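Local coordinates for protein ATP-dependent protease subunit HslV (Trypanosoma brucei brucei, PDB 4HNZ) that forms the proteolytic core of a mitochondrial, proteasome-like degradation complex, hydrolysing proteins that its partner ATPase HslU has recognised and unfolded, at residues T50-S55 and R89-S94; V13-R18 and K147-A152; L35-I38 and V42-G45. All coordinates share one frame; numbering follows the deposited sequence.

Interaction 1: T50-S55 and R89-S94; sequences TADAIS and RRLEAS
A helix side chain that takes up a loop NH joins D52 to L91 and E92 in this buried contact, at the edge of the Ntn-hydrolase fold that HslV shares with proteasome beta subunits. D52 lies in the first turn of helix 50-66; L91 and E92 belong to the loop that leads into strand 93-98, whose S94 pairs with A47 of the neighbouring strand. In the carboxylate of D52, OD1 forms a salt bridge with R83 of a neighbouring subunit and OD2 accepts from the backbone NH of E92, so one residue ties the helix to the loop and to a second subunit. Van der Waals contacts of L91 surround the carboxylate on the loop side. L91 lies obliquely across D52, with CB 3.7 Å from D52 OD2 and CD2 3.8 Å from D52 OD1; its other methyl, CD1, makes an apolar contact with S55 CB at 4.0 Å. The hydroxyl of S55 turns back into its own helix, where OG donates to A51 O at 2.8 Å. The bond from E92 N to D52 OD2 is 2.8 Å long and nearly straight at 169°, arriving on the anti side of the carboxylate and 19° out of its plane.

Interaction 2: V13-R18 and K147-A152; sequences VLLGDR and KIARKA
V13 and L15 meet helix 145-159 chiefly at the CB of A149, in a largely apolar first shell. V13 CG2 approaches it to 3.5 Å. L15 brings both branches of its fork to the same methyl, CD1 at 3.7 Å and CD2 at 3.8 Å from A149 CB, and CD2 also lies 4.1 Å from R150 N, against the helix backbone. With V13 CG2 set between its own backbone N and carbonyl carbon (CG1 at chi1 -56°), that methyl faces the helix. The short side chain of A149 probably helps the helix lie close to the strand: the axes of 13-17 and 147-152 run almost parallel, 17° apart in direction, and approach to 9.0 Å.

R150 borders the contact with its aliphatic chain, and its NE makes a salt bridge to E146 one turn earlier. In the next shell, V13 and L15 are held in register by backbone bonds to V6 and L4 of strand 3-8, while their side chains rest on V171 and V169. A152 packs on L4, and I148 on K8 and on helix 127-137. This is the helix-on-sheet layering of the Ntn-hydrolase sandwich. D17, farther along the same strand, contacts T1, the probable nucleophile. With no hydrogen bond between the two segments, the contact probably rests on burial and dispersion.

Interaction 3: L35-I38 and V42-G45; sequences LRRI and VVIG
The beta hairpin formed by strands 35-39 and 42-48 is an antiparallel pair at one border of the second sheet of the Ntn sandwich, and it illustrates how the two faces of one ladder can pack against different layers, here helix 50-66 on one side and strands 11-22 and 167-172 on the other. R36 and I44 form the hydrogen-bonded pair: R36 N donates to I44 O at 2.7 Å, and I44 N returns the bond to R36 O at 2.8 Å. Nearer the turn, I38 N reaches V42 O at 2.9 Å. L35 with G45 and R37 with V43 are the non-hydrogen-bonded pairs flanking R36 and I44.

I38, V42 and I44 build an apolar cluster. The CG1 branch of I38 stands between its backbone N and carbonyl carbon (chi1 72°), which carries CD1 to within 3.3 Å of V42 CG1. Its other branch, CG2, lies 3.8 Å from I44 CG2. I38 and I44 also pack on helix 50-66, through I64 and L60 among others, thus joining this side of the hairpin to the helical layer.

On the face of L35, R37 and V43, the sheet turns toward strands 11-22 and 167-172, with L35 and V43 both touching L14. L35 CD2 rests 3.8 Å from G45 CA. The guanidinium of R37 is fastened by E170, through a salt bridge, and by the backbone oxygen of D40, partners that probably limit its rotation. V43 CG1 lies over part of one face, 3.7 Å above the guanidinium plane and displaced toward the rim, with R37 NH1 3.9 Å away.

How the interactions relate
Of the segments involved, 13-18 on strand 11-22 comes first from the N terminus and supplies one half of interaction 2, whose other half comes only after 128 intervening residues. Inside that long loop lie both other contacts, in series. Interaction 3 closes a tight hairpin of three intervening residues; strand 42-48 then runs on into helix 50-66, where interaction 1 opens, closing a largely helical excursion at 89-94. Interactions 1 and 3 reach the same sheet through neighbouring strands 42-48 and 93-98. Interaction 2 lies across the sandwich, its centre about 23 Å from that of interaction 1, yet it touches interaction 3 where L14 CD2 meets V43 CG2 at 3.7 Å, sheet against sheet.

Interaction 1: T50-S55 and R89-S94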
loop_
_atom_site.group_PDB
_atom_site.type_symbol
_atom_site.label_atom_id
_atom_site.label_comp_id
_atom_site.label_asym_id
_atom_site.label_seq_id
_atom_site.Cartn_x
_atom_site.Cartn_y
_atom_site.Cartn_z
ATOM N N THR A 50 9.758 -28.842 -2.986
ATOM C CA THR A 50 10.716 -29.919 -2.899
ATOM C C THR A 50 12.026 -29.486 -2.268
ATOM O O THR A 50 12.500 -30.093 -1.298
ATOM C CB THR A 50 11.031 -30.443 -4.313
ATOM O OG1 THR A 50 9.791 -30.842 -4.909
ATOM C CG2 THR A 50 12.012 -31.646 -4.281
ATOM N N ALA A 51 12.631 -28.462 -2.848
ATOM C CA ALA A 51 13.946 -28.020 -2.375
ATOM C C ALA A 51 13.914 -27.492 -0.951
ATOM O O ALA A 51 14.818 -27.752 -0.172
ATOM C CB ALA A 51 14.503 -26.974 -3.317
ATOM N N ASP A 52 12.868 -26.736 -0.612
ATOM C CA ASP A 52 12.774 -26.134 0.726
ATOM C C ASP A 52 12.658 -27.236 1.732
ATOM O O ASP A 52 13.370 -27.258 2.709
ATOM C CB ASP A 52 11.590 -25.180 0.854
ATOM C CG ASP A 52 11.830 -23.872 0.158
ATOM O OD1 ASP A 52 12.582 -23.822 -0.865
ATOM O OD2 ASP A 52 11.235 -22.870 0.598
ATOM N N ALA A 53 11.789 -28.189 1.452
ATOM C CA ALA A 53 11.506 -29.241 2.401
ATOM C C ALA A 53 12.657 -30.169 2.581
ATOM O O ALA A 53 12.961 -30.583 3.690
ATOM C CB ALA A 53 10.253 -30.018 1.977
ATOM N N ILE A 54 13.303 -30.510 1.493
ATOM C CA ILE A 54 14.449 -31.396 1.542
ATOM C C ILE A 54 15.619 -30.776 2.270
ATOM O O ILE A 54 16.332 -31.464 3.013
ATOM C CB ILE A 54 14.831 -31.884 0.125
ATOM C CG1 ILE A 54 13.767 -32.905 -0.332
ATOM C CG2 ILE A 54 16.209 -32.528 0.096
ATOM C CD1 ILE A 54 13.992 -33.465 -1.731
ATOM N N SER A 55 15.838 -29.495 2.066
ATOM C CA SER A 55 16.899 -28.841 2.774
ATOM C C SER A 55 16.627 -28.954 4.271
ATOM O O SER A 55 17.573 -29.150 5.050
ATOM C CB SER A 55 17.017 -27.378 2.340
ATOM O OG SER A 55 17.368 -27.248 0.975
ATOM N N ARG A 89 15.901 -19.255 6.929
ATOM C CA ARG A 89 14.731 -18.424 7.078
ATOM C C ARG A 89 14.155 -17.925 5.784
ATOM O O ARG A 89 13.046 -17.473 5.779
ATOM C CB ARG A 89 15.029 -17.220 7.933
ATOM C CG ARG A 89 14.687 -17.503 9.357
ATOM C CD ARG A 89 14.724 -16.208 10.105
ATOM N NE ARG A 89 13.475 -15.477 9.964
ATOM C CZ ARG A 89 12.722 -15.088 10.982
ATOM N NH1 ARG A 89 13.092 -15.344 12.242
ATOM N NH2 ARG A 89 11.603 -14.427 10.735
ATOM N N ARG A 90 14.890 -18.004 4.705
ATOM C CA ARG A 90 14.314 -17.672 3.431
ATOM C C ARG A 90 13.494 -18.895 2.890
ATOM O O ARG A 90 12.894 -18.798 1.843
ATOM C CB ARG A 90 15.424 -17.209 2.465
ATOM C CG ARG A 90 16.351 -16.074 2.970
ATOM C CD ARG A 90 15.943 -14.637 2.567
ATOM N NE ARG A 90 16.749 -13.576 3.254
ATOM C CZ ARG A 90 17.941 -13.101 2.869
ATOM N NH1 ARG A 90 18.541 -13.568 1.784
ATOM N NH2 ARG A 90 18.555 -12.157 3.580
ATOM N N LEU A 91 13.462 -20.037 3.599
ATOM C CA LEU A 91 12.688 -21.204 3.164
ATOM C C LEU A 91 11.267 -21.184 3.730
ATOM O O LEU A 91 11.025 -20.681 4.806
ATOM C CB LEU A 91 13.378 -22.495 3.579
ATOM C CG LEU A 91 14.863 -22.632 3.204
ATOM C CD1 LEU A 91 15.376 -23.976 3.651
ATOM C CD2 LEU A 91 15.101 -22.499 1.703
ATOM N N GLU A 92 10.325 -21.742 2.999
ATOM C CA GLU A 92 8.994 -21.874 3.461
ATOM C C GLU A 92 8.594 -23.335 3.439
ATOM O O GLU A 92 8.485 -23.938 2.382
ATOM C CB GLU A 92 8.065 -21.073 2.573
ATOM C CG GLU A 92 8.194 -19.582 2.779
ATOM C CD GLU A 92 7.254 -18.835 1.882
ATOM O OE1 GLU A 92 7.739 -18.140 0.953
ATOM O OE2 GLU A 92 6.015 -18.990 2.054
ATOM N N ALA A 93 8.252 -23.856 4.618
ATOM C CA ALA A 93 7.838 -25.213 4.732
ATOM C C ALA A 93 7.262 -25.487 6.089
ATOM O O ALA A 93 7.482 -24.753 7.003
ATOM C CB ALA A 93 9.028 -26.110 4.502
ATOM N N SER A 94 6.535 -26.580 6.216
ATOM C CA SER A 94 6.142 -27.107 7.498
ATOM C C SER A 94 6.370 -28.590 7.441
ATOM O O SER A 94 6.284 -29.167 6.366
ATOM C CB SER A 94 4.679 -26.846 7.722
ATOM O OG SER A 94 4.526 -25.480 7.956
#

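Interaction 2: V13-R18 and K147-A152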
loop_
_atom_site.group_PDB
_atom_site.type_symbol
_atom_site.label_atom_id
_atom_site.label_comp_id
_atom_site.label_asym_id
_atom_site.label_seq_id
_atom_site.Cartn_x
_atom_site.Cartn_y
_atom_site.Cartn_z
ATOM N N VAL A 13 -0.336 -43.433 11.768
ATOM C CA VAL A 13 -0.271 -43.325 10.331
ATOM C C VAL A 13 0.021 -41.882 9.968
ATOM O O VAL A 13 -0.233 -40.962 10.740
ATOM C CB VAL A 13 -1.569 -43.813 9.641
ATOM C CG1 VAL A 13 -1.911 -45.250 10.050
ATOM C CG2 VAL A 13 -2.729 -42.893 9.979
ATOM N N LEU A 14 0.618 -41.716 8.794
ATOM C CA LEU A 14 0.970 -40.438 8.229
ATOM C C LEU A 14 0.557 -40.475 6.792
ATOM O O LEU A 14 0.924 -41.367 6.052
ATOM C CB LEU A 14 2.479 -40.194 8.356
ATOM C CG LEU A 14 2.963 -38.837 7.850
ATOM C CD1 LEU A 14 2.466 -37.718 8.739
ATOM C CD2 LEU A 14 4.504 -38.762 7.790
ATOM N N LEU A 15 -0.245 -39.487 6.414
ATOM C CA LEU A 15 -0.789 -39.442 5.106
ATOM C C LEU A 15 -0.521 -38.064 4.523
ATOM O O LEU A 15 -0.588 -37.070 5.248
ATOM C CB LEU A 15 -2.301 -39.635 5.124
ATOM C CG LEU A 15 -2.784 -41.075 5.122
ATOM C CD1 LEU A 15 -2.458 -41.683 6.478
ATOM C CD2 LEU A 15 -4.290 -41.165 4.855
ATOM N N GLY A 16 -0.300 -38.013 3.219
ATOM C CA GLY A 16 -0.157 -36.755 2.495
ATOM C C GLY A 16 -0.756 -36.813 1.115
ATOM O O GLY A 16 -0.745 -37.850 0.470
ATOM N N ASP A 17 -1.269 -35.697 0.671
ATOM C CA ASP A 17 -1.807 -35.654 -0.678
ATOM C C ASP A 17 -0.638 -35.535 -1.677
ATOM O O ASP A 17 0.518 -35.451 -1.283
ATOM C CB ASP A 17 -2.847 -34.547 -0.836
ATOM C CG ASP A 17 -2.224 -33.210 -1.106
ATOM O OD1 ASP A 17 -1.449 -32.729 -0.218
ATOM O OD2 ASP A 17 -2.477 -32.623 -2.200
ATOM N N ARG A 18 -0.980 -35.412 -2.955
ATOM C CA ARG A 18 0.027 -35.419 -3.987
ATOM C C ARG A 18 -0.047 -34.255 -4.961
ATOM O O ARG A 18 0.623 -34.290 -6.025
ATOM C CB ARG A 18 -0.019 -36.772 -4.754
ATOM C CG ARG A 18 0.015 -38.033 -3.873
ATOM C CD ARG A 18 -0.124 -39.370 -4.653
ATOM N NE ARG A 18 1.213 -39.938 -4.715
ATOM C CZ ARG A 18 1.864 -40.391 -5.773
ATOM N NH1 ARG A 18 1.295 -40.492 -6.970
ATOM N NH2 ARG A 18 3.090 -40.776 -5.611
ATOM N N LYS A 147 -8.218 -45.931 9.214
ATOM C CA LYS A 147 -9.559 -45.681 8.712
ATOM C C LYS A 147 -9.927 -44.205 9.005
ATOM O O LYS A 147 -10.464 -43.524 8.159
ATOM C CB LYS A 147 -10.544 -46.670 9.312
ATOM C CG LYS A 147 -11.856 -46.705 8.586
ATOM C CD LYS A 147 -12.858 -47.697 9.181
ATOM C CE LYS A 147 -14.209 -47.565 8.443
ATOM N NZ LYS A 147 -15.320 -48.381 9.031
ATOM N N ILE A 148 -9.562 -43.725 10.185
ATOM C CA ILE A 148 -9.790 -42.346 10.543
ATOM C C ILE A 148 -9.074 -41.421 9.574
ATOM O O ILE A 148 -9.682 -40.486 9.028
ATOM C CB ILE A 148 -9.312 -42.060 11.953
ATOM C CG1 ILE A 148 -10.187 -42.764 12.953
ATOM C CG2 ILE A 148 -9.366 -40.587 12.261
ATOM C CD1 ILE A 148 -9.574 -42.841 14.325
ATOM N N ALA A 149 -7.794 -41.694 9.339
ATOM C CA ALA A 149 -6.981 -40.863 8.476
ATOM C C ALA A 149 -7.509 -40.793 7.048
ATOM O O ALA A 149 -7.564 -39.706 6.480
ATOM C CB ALA A 149 -5.527 -41.321 8.477
ATOM N N ARG A 150 -7.926 -41.907 6.487
ATOM C CA ARG A 150 -8.439 -41.922 5.099
ATOM C C ARG A 150 -9.699 -41.139 4.945
ATOM O O ARG A 150 -9.882 -40.410 3.996
ATOM C CB ARG A 150 -8.708 -43.346 4.623
ATOM C CG ARG A 150 -7.425 -44.091 4.292
ATOM C CD ARG A 150 -7.663 -45.531 3.800
ATOM N NE ARG A 150 -6.384 -46.173 3.482
ATOM C CZ ARG A 150 -5.592 -45.848 2.445
ATOM N NH1 ARG A 150 -4.456 -46.496 2.258
ATOM N NH2 ARG A 150 -5.938 -44.905 1.574
ATOM N N LYS A 151 -10.584 -41.293 5.904
ATOM C CA LYS A 151 -11.829 -40.574 5.883
ATOM C C LYS A 151 -11.555 -39.059 6.022
ATOM O O LYS A 151 -12.176 -38.243 5.352
ATOM C CB LYS A 151 -12.694 -41.090 7.031
ATOM C CG LYS A 151 -14.062 -41.623 6.647
ATOM C CD LYS A 151 -15.105 -40.519 6.706
ATOM C CE LYS A 151 -16.526 -41.068 6.611
ATOM N NZ LYS A 151 -17.017 -41.546 7.961
ATOM N N ALA A 152 -10.668 -38.704 6.949
ATOM C CA ALA A 152 -10.368 -37.332 7.209
ATOM C C ALA A 152 -9.704 -36.682 6.009
ATOM O O ALA A 152 -10.032 -35.565 5.671
ATOM C CB ALA A 152 -9.530 -37.196 8.434
#

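Interaction 3: L35-I38 and V42-G45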
loop_
_atom_site.group_PDB
_atom_site.type_symbol
_atom_site.label_atom_id
_atom_site.label_comp_id
_atom_site.label_asym_id
_atom_site.label_seq_id
_atom_site.Cartn_x
_atom_site.Cartn_y
_atom_site.Cartn_z
ATOM N N LEU A 35 5.884 -37.506 1.512
ATOM C CA LEU A 35 6.365 -38.240 2.684
ATOM C C LEU A 35 7.741 -38.785 2.418
ATOM O O LEU A 35 8.069 -39.114 1.293
ATOM C CB LEU A 35 5.448 -39.400 2.992
ATOM C CG LEU A 35 3.956 -39.055 3.037
ATOM C CD1 LEU A 35 3.182 -40.270 3.500
ATOM C CD2 LEU A 35 3.688 -37.887 3.964
ATOM N N ARG A 36 8.578 -38.860 3.436
ATOM C CA ARG A 36 9.864 -39.508 3.287
ATOM C C ARG A 36 10.101 -40.396 4.481
ATOM O O ARG A 36 9.708 -40.070 5.617
ATOM C CB ARG A 36 10.979 -38.487 3.181
ATOM C CG ARG A 36 10.980 -37.625 1.935
ATOM C CD ARG A 36 11.275 -38.394 0.650
ATOM N NE ARG A 36 11.354 -37.451 -0.490
ATOM C CZ ARG A 36 10.304 -36.911 -1.133
ATOM N NH1 ARG A 36 9.050 -37.209 -0.804
ATOM N NH2 ARG A 36 10.507 -36.061 -2.126
ATOM N N ARG A 37 10.683 -41.535 4.205
ATOM C CA ARG A 37 11.128 -42.445 5.212
ATOM C C ARG A 37 12.552 -41.971 5.494
ATOM O O ARG A 37 13.361 -41.971 4.603
ATOM C CB ARG A 37 11.137 -43.842 4.597
ATOM C CG ARG A 37 11.370 -45.000 5.552
ATOM C CD ARG A 37 10.077 -45.716 5.878
ATOM N NE ARG A 37 10.159 -46.374 7.177
ATOM C CZ ARG A 37 9.124 -46.892 7.824
ATOM N NH1 ARG A 37 7.896 -46.859 7.306
ATOM N NH2 ARG A 37 9.311 -47.442 9.012
ATOM N N ILE A 38 12.883 -41.489 6.691
ATOM C CA ILE A 38 14.310 -41.144 6.916
ATOM C C ILE A 38 15.113 -42.289 7.548
ATOM O O ILE A 38 16.308 -42.338 7.401
ATOM C CB ILE A 38 14.528 -39.811 7.653
ATOM C CG1 ILE A 38 14.147 -39.892 9.113
ATOM C CG2 ILE A 38 13.751 -38.694 6.940
ATOM C CD1 ILE A 38 14.010 -38.493 9.699
ATOM N N VAL A 42 11.380 -43.628 11.539
ATOM C CA VAL A 42 11.027 -42.221 11.442
ATOM C C VAL A 42 10.583 -41.839 10.031
ATOM O O VAL A 42 11.278 -42.093 9.042
ATOM C CB VAL A 42 12.188 -41.305 11.873
ATOM C CG1 VAL A 42 11.803 -39.877 11.724
ATOM C CG2 VAL A 42 12.589 -41.569 13.309
ATOM N N VAL A 43 9.395 -41.256 9.953
ATOM C CA VAL A 43 8.874 -40.792 8.681
ATOM C C VAL A 43 8.512 -39.335 8.825
ATOM O O VAL A 43 8.271 -38.811 9.923
ATOM C CB VAL A 43 7.652 -41.605 8.212
ATOM C CG1 VAL A 43 8.005 -43.043 8.001
ATOM C CG2 VAL A 43 6.523 -41.547 9.229
ATOM N N ILE A 44 8.544 -38.647 7.712
ATOM C CA ILE A 44 8.336 -37.204 7.729
ATOM C C ILE A 44 7.526 -36.753 6.510
ATOM O O ILE A 44 7.626 -37.359 5.449
ATOM C CB ILE A 44 9.652 -36.448 7.805
ATOM C CG1 ILE A 44 9.399 -34.955 7.698
ATOM C CG2 ILE A 44 10.524 -36.805 6.648
ATOM C CD1 ILE A 44 10.547 -34.168 8.276
ATOM N N GLY A 45 6.613 -35.801 6.749
ATOM C CA GLY A 45 5.764 -35.285 5.752
ATOM C C GLY A 45 5.948 -33.801 5.699
ATOM O O GLY A 45 6.186 -33.192 6.711
#